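Local coordinates for Sys-1 protein (Caenorhabditis elegans, PDB 3C2G) that acts as a beta-catenin in Wnt asymmetry signalling, binding the TCF factor POP-1 directly and activating or repressing target genes, at residues R391-V394 with C395-I398. Numbering follows the deposited sequence.
Sequences RNRV and CEII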
loop_
_atom_site.group_PDB
_atom_site.type_symbol
_atom_site.label_atom_id
_atom_site.label_comp_id
_atom_site.label_asym_id
_atom_site.label_seq_id
_atom_site.Cartn_x
_atom_site.Cartn_y
_atom_site.Cartn_z
ATOM N N ARG A 391 -14.590 7.507 -7.896
ATOM C CA ARG A 391 -15.327 8.160 -6.813
ATOM C C ARG A 391 -14.743 7.803 -5.448
ATOM O O ARG A 391 -14.597 8.666 -4.588
ATOM C CB ARG A 391 -16.813 7.810 -6.861
ATOM C CG ARG A 391 -17.684 8.614 -5.902
ATOM C CD ARG A 391 -19.175 8.406 -6.150
ATOM N NE ARG A 391 -19.583 7.025 -5.883
ATOM C CZ ARG A 391 -19.934 6.139 -6.814
ATOM N NH1 ARG A 391 -19.952 6.476 -8.100
ATOM N NH2 ARG A 391 -20.273 4.909 -6.454
ATOM N N ASN A 392 -14.390 6.539 -5.248
ATOM C CA ASN A 392 -13.741 6.177 -3.999
ATOM C C ASN A 392 -12.364 6.846 -3.828
ATOM O O ASN A 392 -11.970 7.185 -2.717
ATOM C CB ASN A 392 -13.650 4.662 -3.819
ATOM C CG ASN A 392 -13.399 4.264 -2.367
ATOM O OD1 ASN A 392 -14.273 4.392 -1.512
ATOM N ND2 ASN A 392 -12.198 3.793 -2.086
ATOM N N ARG A 393 -11.653 7.056 -4.932
ATOM C CA ARG A 393 -10.328 7.673 -4.879
ATOM C C ARG A 393 -10.406 9.142 -4.438
ATOM O O ARG A 393 -9.668 9.573 -3.548
ATOM C CB ARG A 393 -9.599 7.544 -6.228
ATOM C CG ARG A 393 -8.110 7.236 -6.112
ATOM C CD ARG A 393 -7.930 5.927 -5.338
ATOM N NE ARG A 393 -6.566 5.385 -5.334
ATOM C CZ ARG A 393 -6.191 4.320 -4.624
ATOM N NH1 ARG A 393 -7.063 3.673 -3.849
ATOM N NH2 ARG A 393 -4.935 3.903 -4.677
ATOM N N VAL A 394 -11.303 9.890 -5.071
ATOM C CA VAL A 394 -11.512 11.292 -4.761
ATOM C C VAL A 394 -11.893 11.416 -3.287
ATOM O O VAL A 394 -11.467 12.330 -2.586
ATOM C CB VAL A 394 -12.616 11.886 -5.658
ATOM C CG1 VAL A 394 -13.008 13.294 -5.194
ATOM C CG2 VAL A 394 -12.152 11.912 -7.110
ATOM N N CYS A 395 -12.671 10.451 -2.837
ATOM C CA CYS A 395 -13.173 10.397 -1.502
ATOM C C CYS A 395 -12.031 10.213 -0.497
ATOM O O CYS A 395 -11.944 10.945 0.481
ATOM C CB CYS A 395 -14.178 9.254 -1.433
ATOM S SG CYS A 395 -14.977 9.026 0.125
ATOM N N GLU A 396 -11.156 9.249 -0.755
ATOM C CA GLU A 396 -9.944 9.037 0.030
ATOM C C GLU A 396 -8.956 10.212 -0.062
ATOM O O GLU A 396 -8.220 10.493 0.888
ATOM C CB GLU A 396 -9.268 7.740 -0.422
ATOM C CG GLU A 396 -9.998 6.440 -0.006
ATOM C CD GLU A 396 -9.541 5.215 -0.804
ATOM O OE1 GLU A 396 -9.204 5.361 -2.003
ATOM O OE2 GLU A 396 -9.537 4.099 -0.239
ATOM N N ILE A 397 -8.934 10.898 -1.198
ATOM C CA ILE A 397 -8.081 12.075 -1.363
ATOM C C ILE A 397 -8.514 13.244 -0.453
ATOM O O ILE A 397 -7.700 13.791 0.302
ATOM C CB ILE A 397 -7.994 12.527 -2.842
ATOM C CG1 ILE A 397 -7.191 11.496 -3.655
ATOM C CG2 ILE A 397 -7.356 13.912 -2.936
ATOM C CD1 ILE A 397 -7.105 11.775 -5.128
ATOM N N ILE A 398 -9.791 13.615 -0.527
ATOM C CA ILE A 398 -10.337 14.665 0.322
ATOM C C ILE A 398 -10.157 14.288 1.785
ATOM O O ILE A 398 -9.819 15.125 2.620
ATOM C CB ILE A 398 -11.822 14.914 0.022
ATOM C CG1 ILE A 398 -11.985 15.398 -1.416
ATOM C CG2 ILE A 398 -12.414 15.953 1.000
ATOM C CD1 ILE A 398 -13.417 15.323 -1.901
#
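Arg391 O accepts the backbone N-H of Cys395, the first of four successive i to i+4 bonds within helix 388-409. Asn392 O takes Glu396 N at 3.0 Å. The Asn392 amide meets the Glu396 carboxylate at a slant, with ND2 3.3 Å from OE2. The Arg391 side chain turns away from this turn and its guanidinium bonds to Leu385 O and Thr454 OG1, while Asn392 OD1 accepts the N-H of Gly456, just ahead of helix 457-472. Arg393 O receives Ile397 N at 2.8 Å. The Arg393 chain bends at chi2 (58°), which swings its far end along the helix to Glu396. There NH1 and Glu396 OE1 form a salt bridge of 3.3 Å with a weak hydrogen bond. One nitrogen meets one oxygen, and the guanidinium and carboxylate planes stand 57° apart. NH2 makes a second salt bridge, to Glu340 of helix 339-352, and Tyr343 adds a cation-pi contact. An alanine at Glu396 would probably leave Arg393 NH1 without its carboxylate on this helix and take away the oxygen near Asn392 ND2. Val394 O accepts Ile398 N in a nearly straight bond (175°). Their side chains lie side by side, with Val394 CG1 3.9 Å from Ile398 CD1. Ile397 packs on helix 339-352, whereas Cys395 and Ile398 meet Leu460 of helix 457-472. The i to i+3 and i to i+4 pairing is ordinary alpha-helical spacing, and the helix, packed between these two neighbours, belongs to the stacked helices of the armadillo domain of this beta-catenin.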